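Local coordinates for protein spydx (Streptococcus pyogenes, PDB 2J43) that binds glycogen through two family 41 carbohydrate-binding modules of a cell-wall pullulanase that probably hydrolyses alpha-1,6-glucosidic linkages, at residues 49-54 with 105-110; 91-96 with 214-219; 129-134 with 138-143. All blocks are in the same frame, centred on the assembly; numbering follows the deposited sequence.

Contact 1 (49-54 with 105-110); sequences DDYGYY and AYRPLK
R107 reaches across to the turn at 49-52 with its chain fully extended, its NH2 meeting OD2 of D50 at 2.7 Å. The bond is nearly straight (175° at the hydrogen), lies in the guanidinium plane and uses the carboxylate lone pair that faces away from OD1. NH1 of R107 stays 3.6 Å from OD2 of D50, and the salt bridge is one-pronged, with the carboxylate and guanidinium planes clearly twisted against each other. Y51 runs alongside the arginine in the opposite direction. Its CB sits over one guanidinium face and its CD1 lies 3.8 Å from NE of R107, but the ring stands almost perpendicular to the guanidinium plane (83°), which rules out a parallel stack. With CG anti to the backbone N (chi1 -176°), the Y51 ring extends far enough for CE1 to touch CD of P108 at 4.1 Å.

The turn precedes strand 53-58 of the first module, and an Asx motif shapes it: OD1 of D49 accepts from N of G52 at 3.0 Å. Residues 105-110 belong to the linker that leaves the last strand of this module, 103-104, for the first strand of the second, 113-119. The polar end of the contact, at D50, is exposed, whereas Y51 is buried, its ring meeting W96 edge-to-face and K10 in a cation-pi contact; R107 and P108 also rest on W96.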
loop_
_atom_site.group_PDB
_atom_site.type_symbol
_atom_site.label_atom_id
_atom_site.label_comp_id
_atom_site.label_asym_id
_atom_site.label_seq_id
_atom_site.Cartn_x
_atom_site.Cartn_y
_atom_site.Cartn_z
ATOM N N ASP A 49 3.400 0.844 16.433
ATOM C CA ASP A 49 3.561 1.976 15.522
ATOM C C ASP A 49 2.201 2.654 15.334
ATOM O O ASP A 49 1.220 2.307 15.985
ATOM C CB ASP A 49 4.229 1.567 14.197
ATOM C CG ASP A 49 3.328 0.753 13.295
ATOM O OD1 ASP A 49 2.211 0.400 13.704
ATOM O OD2 ASP A 49 3.685 0.491 12.121
ATOM N N ASP A 50 2.163 3.672 14.473
ATOM C CA ASP A 50 0.975 4.436 14.276
ATOM C C ASP A 50 -0.238 3.638 13.800
ATOM O O ASP A 50 -1.351 3.824 14.277
ATOM C CB ASP A 50 1.253 5.568 13.287
ATOM C CG ASP A 50 0.159 6.569 13.303
ATOM O OD1 ASP A 50 0.029 7.262 14.335
ATOM O OD2 ASP A 50 -0.640 6.728 12.364
ATOM N N TYR A 51 -0.016 2.710 12.875
ATOM C CA TYR A 51 -1.112 1.907 12.311
ATOM C C TYR A 51 -1.648 0.874 13.337
ATOM O O TYR A 51 -2.822 0.540 13.367
ATOM C CB TYR A 51 -0.594 1.202 11.017
ATOM C CG TYR A 51 -1.620 0.408 10.252
ATOM C CD1 TYR A 51 -2.549 1.029 9.420
ATOM C CD2 TYR A 51 -1.677 -0.984 10.359
ATOM C CE1 TYR A 51 -3.513 0.315 8.718
ATOM C CE2 TYR A 51 -2.624 -1.710 9.657
ATOM C CZ TYR A 51 -3.539 -1.063 8.833
ATOM O OH TYR A 51 -4.496 -1.703 8.114
ATOM N N GLY A 52 -0.750 0.392 14.175
ATOM C CA GLY A 52 -1.059 -0.713 15.053
ATOM C C GLY A 52 0.175 -1.378 15.619
ATOM O O GLY A 52 0.889 -0.782 16.461
ATOM N N TYR A 53 0.367 -2.655 15.286
ATOM C CA TYR A 53 1.605 -3.348 15.625
ATOM C C TYR A 53 2.257 -3.855 14.362
ATOM O O TYR A 53 1.581 -4.065 13.341
ATOM C CB TYR A 53 1.341 -4.541 16.564
ATOM C CG TYR A 53 1.052 -4.130 17.980
ATOM C CD1 TYR A 53 2.075 -4.097 18.931
ATOM C CD2 TYR A 53 -0.203 -3.731 18.357
ATOM C CE1 TYR A 53 1.812 -3.707 20.240
ATOM C CE2 TYR A 53 -0.488 -3.309 19.673
ATOM C CZ TYR A 53 0.529 -3.306 20.600
ATOM O OH TYR A 53 0.271 -2.905 21.911
ATOM N N TYR A 54 3.566 -4.019 14.375
ATOM C CA TYR A 54 4.186 -4.680 13.260
ATOM C C TYR A 54 5.226 -5.697 13.721
ATOM O O TYR A 54 5.806 -5.604 14.816
ATOM C CB TYR A 54 4.810 -3.686 12.261
ATOM C CG TYR A 54 6.038 -2.946 12.805
ATOM C CD1 TYR A 54 7.315 -3.355 12.469
ATOM C CD2 TYR A 54 5.893 -1.888 13.703
ATOM C CE1 TYR A 54 8.456 -2.695 13.002
ATOM C CE2 TYR A 54 7.010 -1.233 14.262
ATOM C CZ TYR A 54 8.281 -1.644 13.888
ATOM O OH TYR A 54 9.388 -1.011 14.441
ATOM N N ALA A 105 -1.136 -3.643 -0.055
ATOM C CA ALA A 105 0.252 -3.515 -0.429
ATOM C C ALA A 105 0.836 -2.110 -0.119
ATOM O O ALA A 105 1.963 -1.810 -0.490
ATOM C CB ALA A 105 0.416 -3.835 -1.936
ATOM N N TYR A 106 0.011 -1.272 0.507
ATOM C CA TYR A 106 0.411 0.054 1.010
ATOM C C TYR A 106 -0.519 0.352 2.187
ATOM O O TYR A 106 -1.485 -0.375 2.414
ATOM C CB TYR A 106 0.256 1.104 -0.107
ATOM C CG TYR A 106 -1.131 1.116 -0.710
ATOM C CD1 TYR A 106 -2.215 1.713 -0.058
ATOM C CD2 TYR A 106 -1.376 0.527 -1.965
ATOM C CE1 TYR A 106 -3.485 1.678 -0.582
ATOM C CE2 TYR A 106 -2.655 0.512 -2.518
ATOM C CZ TYR A 106 -3.702 1.112 -1.838
ATOM O OH TYR A 106 -4.974 1.122 -2.367
ATOM N N ARG A 107 -0.204 1.383 2.967
ATOM C CA ARG A 107 -1.059 1.741 4.074
ATOM C C ARG A 107 -2.393 2.341 3.590
ATOM O O ARG A 107 -2.375 3.386 2.938
ATOM C CB ARG A 107 -0.362 2.749 4.943
ATOM C CG ARG A 107 -1.178 3.124 6.140
ATOM C CD ARG A 107 -0.432 4.031 7.018
ATOM N NE ARG A 107 -1.235 4.390 8.153
ATOM C CZ ARG A 107 -0.746 5.013 9.210
ATOM N NH1 ARG A 107 0.546 5.341 9.278
ATOM N NH2 ARG A 107 -1.547 5.303 10.203
ATOM N N PRO A 108 -3.530 1.732 3.896
ATOM C CA PRO A 108 -4.821 2.283 3.463
ATOM C C PRO A 108 -5.061 3.647 4.123
ATOM O O PRO A 108 -4.740 3.841 5.288
ATOM C CB PRO A 108 -5.830 1.261 3.982
ATOM C CG PRO A 108 -5.035 0.019 4.155
ATOM C CD PRO A 108 -3.699 0.424 4.584
ATOM N N LEU A 109 -5.578 4.588 3.367
ATOM C CA LEU A 109 -5.819 5.900 3.918
ATOM C C LEU A 109 -7.321 6.119 4.155
ATOM O O LEU A 109 -8.126 5.222 3.937
ATOM C CB LEU A 109 -5.181 6.943 3.005
ATOM C CG LEU A 109 -3.696 6.660 2.701
ATOM C CD1 LEU A 109 -3.153 7.691 1.716
ATOM C CD2 LEU A 109 -2.786 6.579 3.967
ATOM N N LYS A 110 -7.653 7.304 4.658
ATOM C CA LYS A 110 -9.019 7.726 4.946
ATOM C C LYS A 110 -9.982 7.521 3.763
ATOM O O LYS A 110 -9.639 7.741 2.598
ATOM C CB LYS A 110 -9.024 9.208 5.412
ATOM C CG LYS A 110 -8.132 10.187 4.587
ATOM C CD LYS A 110 -8.317 11.673 5.013
ATOM C CE LYS A 110 -7.030 12.531 4.935
ATOM N NZ LYS A 110 -6.516 12.828 3.550
#

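Contact 2 (91-96 with 214-219); sequences KMNEVW and NPYYID
The segment 91-96 runs from a loop into strand 94-97 and faces a type I beta turn, N214 to Y217, with the closest approach of the backbones at M92 and Y216, whose CA atoms are 7.5 Å apart. The turn presents the Y216 ring to the other segment, and that one side chain makes the contact. M92, a selenomethionine, crosses it at about a right angle: its CB lies over one face, 4.2 Å from the ring centroid, in a CH-pi contact, and its CG is 3.8 Å from CZ of Y216. Because CG of M92 is anti to the backbone N (chi1 173°), the chain crosses the ring near CZ and ends beyond its CE2 side, with SE 4.0 Å from CE2 of Y216, an oblique Met-aromatic contact.

The phenol oxygen is held by polar partners as well. N of N93 gives it a weak hydrogen bond of 3.3 Å, and the hydroxyl donates to a water, 2.7 Å from OH of Y216, which in turn donates to O of E94. The tyrosine thus ties into the backbone at the start of the strand, directly through N93 and by water through E94.

N93 and V95 pair with R6 of strand 4-9, so Y216 docks where strand 94-97 enters the sheet of the first module. The turn itself belongs to the C-terminal tail of the second, following strand 201-205, with P215 and Y217 packed on F203; the contact therefore bridges the two modules near the surface.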
loop_
_atom_site.group_PDB
_atom_site.type_symbol
_atom_site.label_atom_id
_atom_site.label_comp_id
_atom_site.label_asym_id
_atom_site.label_seq_id
_atom_site.Cartn_x
_atom_site.Cartn_y
_atom_site.Cartn_z
ATOM N N LYS A 91 10.081 -9.014 -4.422
ATOM C CA LYS A 91 10.616 -7.926 -3.594
ATOM C C LYS A 91 9.581 -7.281 -2.664
ATOM O O LYS A 91 9.938 -6.359 -1.940
ATOM C CB LYS A 91 11.226 -6.818 -4.448
ATOM C CG LYS A 91 12.482 -7.223 -5.242
ATOM C CD LYS A 91 13.125 -6.016 -5.914
ATOM C CE LYS A 91 14.477 -6.381 -6.551
ATOM N NZ LYS A 91 14.319 -7.406 -7.602
HETATM N N MSE A 92 8.325 -7.732 -2.675
HETATM C CA MSE A 92 7.316 -7.128 -1.787
HETATM C C MSE A 92 7.680 -7.408 -0.339
HETATM O O MSE A 92 7.859 -8.576 0.053
HETATM C CB MSE A 92 5.924 -7.595 -2.112
HETATM C CG MSE A 92 4.909 -7.096 -1.085
HETATM SE SE MSE A 92 3.097 -7.273 -1.712
HETATM C CE MSE A 92 2.251 -7.568 0.066
ATOM N N ASN A 93 7.920 -6.326 0.397
ATOM C CA ASN A 93 8.534 -6.403 1.714
ATOM C C ASN A 93 7.715 -5.933 2.887
ATOM O O ASN A 93 8.223 -5.753 4.001
ATOM C CB ASN A 93 9.942 -5.839 1.710
ATOM C CG ASN A 93 9.943 -4.378 1.509
ATOM O OD1 ASN A 93 8.889 -3.775 1.343
ATOM N ND2 ASN A 93 11.141 -3.779 1.573
ATOM N N GLU A 94 6.438 -5.633 2.671
ATOM C CA GLU A 94 5.672 -4.826 3.585
ATOM C C GLU A 94 4.203 -5.049 3.220
ATOM O O GLU A 94 3.852 -5.059 2.055
ATOM C CB GLU A 94 6.082 -3.355 3.718
ATOM C CG GLU A 94 5.639 -2.690 4.990
ATOM C CD GLU A 94 6.414 -1.403 5.278
ATOM O OE1 GLU A 94 7.096 -0.891 4.373
ATOM O OE2 GLU A 94 6.305 -0.885 6.417
ATOM N N VAL A 95 3.360 -5.263 4.216
ATOM C CA VAL A 95 1.919 -5.433 3.986
ATOM C C VAL A 95 1.187 -4.884 5.184
ATOM O O VAL A 95 1.693 -4.936 6.322
ATOM C CB VAL A 95 1.631 -6.930 3.769
ATOM C CG1 VAL A 95 1.985 -7.714 5.055
ATOM C CG2 VAL A 95 0.275 -7.190 3.342
ATOM N N TRP A 96 -0.034 -4.456 4.953
ATOM C CA TRP A 96 -0.908 -3.915 5.970
ATOM C C TRP A 96 -2.150 -4.760 6.053
ATOM O O TRP A 96 -2.864 -4.944 5.057
ATOM C CB TRP A 96 -1.275 -2.460 5.672
ATOM C CG TRP A 96 -0.116 -1.522 5.898
ATOM C CD1 TRP A 96 0.039 -0.697 6.974
ATOM C CD2 TRP A 96 1.018 -1.276 5.045
ATOM N NE1 TRP A 96 1.183 0.033 6.857
ATOM C CE2 TRP A 96 1.823 -0.303 5.692
ATOM C CE3 TRP A 96 1.454 -1.779 3.798
ATOM C CZ2 TRP A 96 3.022 0.156 5.159
ATOM C CZ3 TRP A 96 2.641 -1.295 3.259
ATOM C CH2 TRP A 96 3.406 -0.327 3.931
ATOM N N ASN A 214 -0.523 -0.455 -6.947
ATOM C CA ASN A 214 0.505 -0.875 -5.997
ATOM C C ASN A 214 1.831 -0.242 -6.270
ATOM O O ASN A 214 2.123 0.128 -7.415
ATOM C CB ASN A 214 0.645 -2.420 -6.060
ATOM C CG ASN A 214 1.113 -2.910 -7.425
ATOM O OD1 ASN A 214 0.279 -3.197 -8.321
ATOM N ND2 ASN A 214 2.388 -2.955 -7.622
ATOM N N PRO A 215 2.668 -0.098 -5.244
ATOM C CA PRO A 215 3.938 0.589 -5.398
ATOM C C PRO A 215 5.048 -0.195 -6.070
ATOM O O PRO A 215 6.138 0.348 -6.214
ATOM C CB PRO A 215 4.329 0.908 -3.943
ATOM C CG PRO A 215 3.725 -0.159 -3.181
ATOM C CD PRO A 215 2.416 -0.491 -3.841
ATOM N N TYR A 216 4.751 -1.419 -6.506
ATOM C CA TYR A 216 5.691 -2.247 -7.246
ATOM C C TYR A 216 5.522 -2.062 -8.739
ATOM O O TYR A 216 6.286 -2.641 -9.522
ATOM C CB TYR A 216 5.543 -3.720 -6.825
ATOM C CG TYR A 216 5.747 -3.831 -5.356
ATOM C CD1 TYR A 216 7.002 -3.791 -4.800
ATOM C CD2 TYR A 216 4.655 -3.880 -4.482
ATOM C CE1 TYR A 216 7.203 -3.849 -3.438
ATOM C CE2 TYR A 216 4.855 -3.919 -3.108
ATOM C CZ TYR A 216 6.123 -3.872 -2.588
ATOM O OH TYR A 216 6.362 -3.870 -1.224
ATOM N N TYR A 217 4.529 -1.273 -9.151
ATOM C CA TYR A 217 4.231 -1.026 -10.582
ATOM C C TYR A 217 3.990 -2.361 -11.317
ATOM O O TYR A 217 4.470 -2.562 -12.419
ATOM C CB TYR A 217 5.303 -0.148 -11.273
ATOM C CG TYR A 217 5.615 1.097 -10.455
ATOM C CD1 TYR A 217 4.738 2.155 -10.444
ATOM C CD2 TYR A 217 6.786 1.200 -9.704
ATOM C CE1 TYR A 217 5.014 3.299 -9.687
ATOM C CE2 TYR A 217 7.080 2.326 -8.977
ATOM C CZ TYR A 217 6.145 3.359 -8.942
ATOM O OH TYR A 217 6.407 4.462 -8.174
ATOM N N ILE A 218 3.206 -3.230 -10.692
ATOM C CA ILE A 218 2.747 -4.488 -11.319
ATOM C C ILE A 218 1.327 -4.353 -11.818
ATOM O O ILE A 218 0.419 -4.048 -11.069
ATOM C CB ILE A 218 2.848 -5.668 -10.319
ATOM C CG1 ILE A 218 4.255 -5.736 -9.723
ATOM C CG2 ILE A 218 2.493 -7.018 -11.041
ATOM C CD1 ILE A 218 5.419 -6.071 -10.746
ATOM N N ASP A 219 1.118 -4.626 -13.116
ATOM C CA ASP A 219 -0.142 -4.270 -13.748
ATOM C C ASP A 219 -1.328 -5.095 -13.252
ATOM O O ASP A 219 -1.258 -6.317 -13.161
ATOM C CB ASP A 219 -0.007 -4.338 -15.282
ATOM C CG ASP A 219 -1.266 -3.872 -15.993
ATOM O OD1 ASP A 219 -2.359 -3.953 -15.381
ATOM O OD2 ASP A 219 -1.268 -3.412 -17.162
HETATM O O HOH W 1 4.143 -3.202 0.131
#

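Contact 3 (129-134 with 138-143); sequences AVWTFK and TPTTDW
W131 is clasped between T140 and W143, and here the contact is tight. OG1 of T140 stands over one face of the indole, 3.0 Å from CD2 of W131, while CB of the same threonine makes a CH-pi contact with the six-membered ring. On the opposite face W143 brings its edge down in a T-shaped stack, with six-membered-ring centroids 5.0 Å apart and planes at 74°. A chi1 of -171° in W131 sets CG anti to the backbone N, carrying the indole between these partners.

T140 OG1 also takes a hydrogen bond from N of T132 (2.9 Å, 162°), which fixes the hydroxyl above the indole. A water lying over the same face donates to O of T132 and O of T140. The return bonds are looser: N of T140 reaches both O and OG1 of T132, each weakly. Toward T138 and P139 the fit gives way to solvent: a water links OG1 of T132 to O of T138, and P139 rests its CA on O of T132, at 3.5 Å.

W131 and F133 occupy the strand positions where family 41 modules carry an aromatic pair for alpha-glucan binding, so W131 probably belongs to that surface. Loop 138-143 folds back along strand 128-134 of the second module. W131 pairs through its backbone with L173 of strand 170-176, W131 and W143 rest on L175, and T132 and T140 touch L147 of strand 147-153.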
loop_
_atom_site.group_PDB
_atom_site.type_symbol
_atom_site.label_atom_id
_atom_site.label_comp_id
_atom_site.label_asym_id
_atom_site.label_seq_id
_atom_site.Cartn_x
_atom_site.Cartn_y
_atom_site.Cartn_z
ATOM N N ALA A 129 2.637 19.308 -11.149
ATOM C CA ALA A 129 1.304 19.421 -10.551
ATOM C C ALA A 129 0.425 18.331 -11.098
ATOM O O ALA A 129 0.730 17.757 -12.146
ATOM C CB ALA A 129 0.675 20.764 -10.893
ATOM N N VAL A 130 -0.693 18.118 -10.445
ATOM C CA VAL A 130 -1.661 17.096 -10.859
ATOM C C VAL A 130 -2.939 17.802 -11.297
ATOM O O VAL A 130 -3.545 18.527 -10.527
ATOM C CB VAL A 130 -2.002 16.103 -9.728
ATOM C CG1 VAL A 130 -2.874 14.954 -10.341
ATOM C CG2 VAL A 130 -0.730 15.578 -9.093
ATOM N N TRP A 131 -3.346 17.566 -12.543
ATOM C CA TRP A 131 -4.630 17.996 -13.073
ATOM C C TRP A 131 -5.653 16.882 -12.783
ATOM O O TRP A 131 -5.356 15.740 -13.019
ATOM C CB TRP A 131 -4.514 18.183 -14.578
ATOM C CG TRP A 131 -5.705 18.818 -15.181
ATOM C CD1 TRP A 131 -6.692 18.198 -15.919
ATOM C CD2 TRP A 131 -6.066 20.215 -15.143
ATOM N NE1 TRP A 131 -7.644 19.110 -16.321
ATOM C CE2 TRP A 131 -7.293 20.353 -15.852
ATOM C CE3 TRP A 131 -5.511 21.356 -14.556
ATOM C CZ2 TRP A 131 -7.944 21.578 -15.975
ATOM C CZ3 TRP A 131 -6.172 22.567 -14.692
ATOM C CH2 TRP A 131 -7.366 22.664 -15.380
ATOM N N THR A 132 -6.802 17.231 -12.227
ATOM C CA THR A 132 -7.827 16.251 -11.845
ATOM C C THR A 132 -9.187 16.582 -12.447
ATOM O O THR A 132 -9.561 17.756 -12.603
ATOM C CB THR A 132 -8.002 16.186 -10.295
ATOM O OG1 THR A 132 -8.448 17.459 -9.812
ATOM C CG2 THR A 132 -6.659 15.963 -9.599
ATOM N N PHE A 133 -9.921 15.521 -12.761
ATOM C CA PHE A 133 -11.249 15.641 -13.357
ATOM C C PHE A 133 -12.022 14.336 -13.183
ATOM O O PHE A 133 -11.536 13.360 -12.573
ATOM C CB PHE A 133 -11.150 16.053 -14.846
ATOM C CG PHE A 133 -10.348 15.120 -15.729
ATOM C CD1 PHE A 133 -10.993 14.279 -16.635
ATOM C CD2 PHE A 133 -8.954 15.117 -15.721
ATOM C CE1 PHE A 133 -10.288 13.474 -17.494
ATOM C CE2 PHE A 133 -8.252 14.304 -16.582
ATOM C CZ PHE A 133 -8.926 13.489 -17.483
ATOM N N LYS A 134 -13.221 14.324 -13.729
ATOM C CA LYS A 134 -14.206 13.295 -13.451
ATOM C C LYS A 134 -14.641 13.378 -11.998
ATOM O O LYS A 134 -14.888 14.464 -11.511
ATOM C CB LYS A 134 -13.793 11.909 -13.972
ATOM C CG LYS A 134 -13.274 11.954 -15.385
ATOM C CD LYS A 134 -12.973 10.573 -15.951
ATOM C CE LYS A 134 -14.177 10.021 -16.689
ATOM N NZ LYS A 134 -13.771 9.178 -17.863
ATOM N N THR A 138 -13.472 18.661 -6.330
ATOM C CA THR A 138 -13.224 19.928 -6.983
ATOM C C THR A 138 -12.119 19.831 -8.056
ATOM O O THR A 138 -10.894 19.831 -7.767
ATOM C CB THR A 138 -13.189 21.110 -5.903
ATOM O OG1 THR A 138 -12.185 22.095 -6.166
ATOM C CG2 THR A 138 -13.004 20.629 -4.495
ATOM N N PRO A 139 -12.558 19.655 -9.305
ATOM C CA PRO A 139 -11.622 19.592 -10.418
ATOM C C PRO A 139 -10.697 20.777 -10.420
ATOM O O PRO A 139 -11.087 21.901 -10.072
ATOM C CB PRO A 139 -12.535 19.618 -11.665
ATOM C CG PRO A 139 -13.780 19.013 -11.217
ATOM C CD PRO A 139 -13.954 19.492 -9.783
ATOM N N THR A 140 -9.471 20.542 -10.836
ATOM C CA THR A 140 -8.539 21.634 -11.021
ATOM C C THR A 140 -9.017 22.609 -12.097
ATOM O O THR A 140 -9.766 22.241 -13.007
ATOM C CB THR A 140 -7.164 21.102 -11.334
ATOM O OG1 THR A 140 -7.244 20.099 -12.346
ATOM C CG2 THR A 140 -6.608 20.409 -10.096
ATOM N N THR A 141 -8.589 23.869 -11.930
ATOM C CA THR A 141 -8.892 25.005 -12.819
ATOM C C THR A 141 -7.639 25.748 -13.222
ATOM O O THR A 141 -6.515 25.503 -12.696
ATOM C CB THR A 141 -9.847 25.997 -12.100
ATOM O OG1 THR A 141 -9.220 26.460 -10.891
ATOM C CG2 THR A 141 -11.112 25.300 -11.651
ATOM N N ASP A 142 -7.792 26.592 -14.240
ATOM C CA ASP A 142 -6.716 27.472 -14.725
ATOM C C ASP A 142 -5.483 26.712 -15.174
ATOM O O ASP A 142 -4.372 26.881 -14.675
ATOM C CB ASP A 142 -6.372 28.571 -13.688
ATOM C CG ASP A 142 -7.594 29.392 -13.301
ATOM O OD1 ASP A 142 -8.195 30.038 -14.191
ATOM O OD2 ASP A 142 -8.085 29.389 -12.155
ATOM N N TRP A 143 -5.677 25.890 -16.195
ATOM C CA TRP A 143 -4.580 25.193 -16.832
ATOM C C TRP A 143 -3.312 26.022 -17.033
ATOM O O TRP A 143 -3.422 27.121 -17.560
ATOM C CB TRP A 143 -5.090 24.693 -18.184
ATOM C CG TRP A 143 -4.083 23.949 -18.914
ATOM C CD1 TRP A 143 -3.172 24.440 -19.778
ATOM C CD2 TRP A 143 -3.857 22.550 -18.835
ATOM N NE1 TRP A 143 -2.384 23.427 -20.272
ATOM C CE2 TRP A 143 -2.790 22.249 -19.699
ATOM C CE3 TRP A 143 -4.450 21.507 -18.120
ATOM C CZ2 TRP A 143 -2.303 20.955 -19.864
ATOM C CZ3 TRP A 143 -3.968 20.221 -18.310
ATOM C CH2 TRP A 143 -2.927 19.958 -19.156
HETATM O O HOH W 2 -9.063 17.790 -7.179
HETATM O O HOH W 3 -10.272 19.740 -14.267
#

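Overall arrangement
Contacts 1 and 2 both join the first module to the second or to the linker between them, and both reach the sheet that holds strand 94-97. Their centres are 14 Å apart and they touch: CE3 of W96 is 3.3 Å from C of Y106, and P215 CG lies 3.6 Å from O of A105, which makes linker and C-terminal tail parts of one interface with the first module. Along the chain their segments alternate. Contact 3 is internal to the second module, its centre 29 Å from that of contact 1 and 28 Å from that of contact 2, with nearest atoms about 13 Å away from either; the probable glucan-binding surface at W131 therefore stands apart from the junction between the modules.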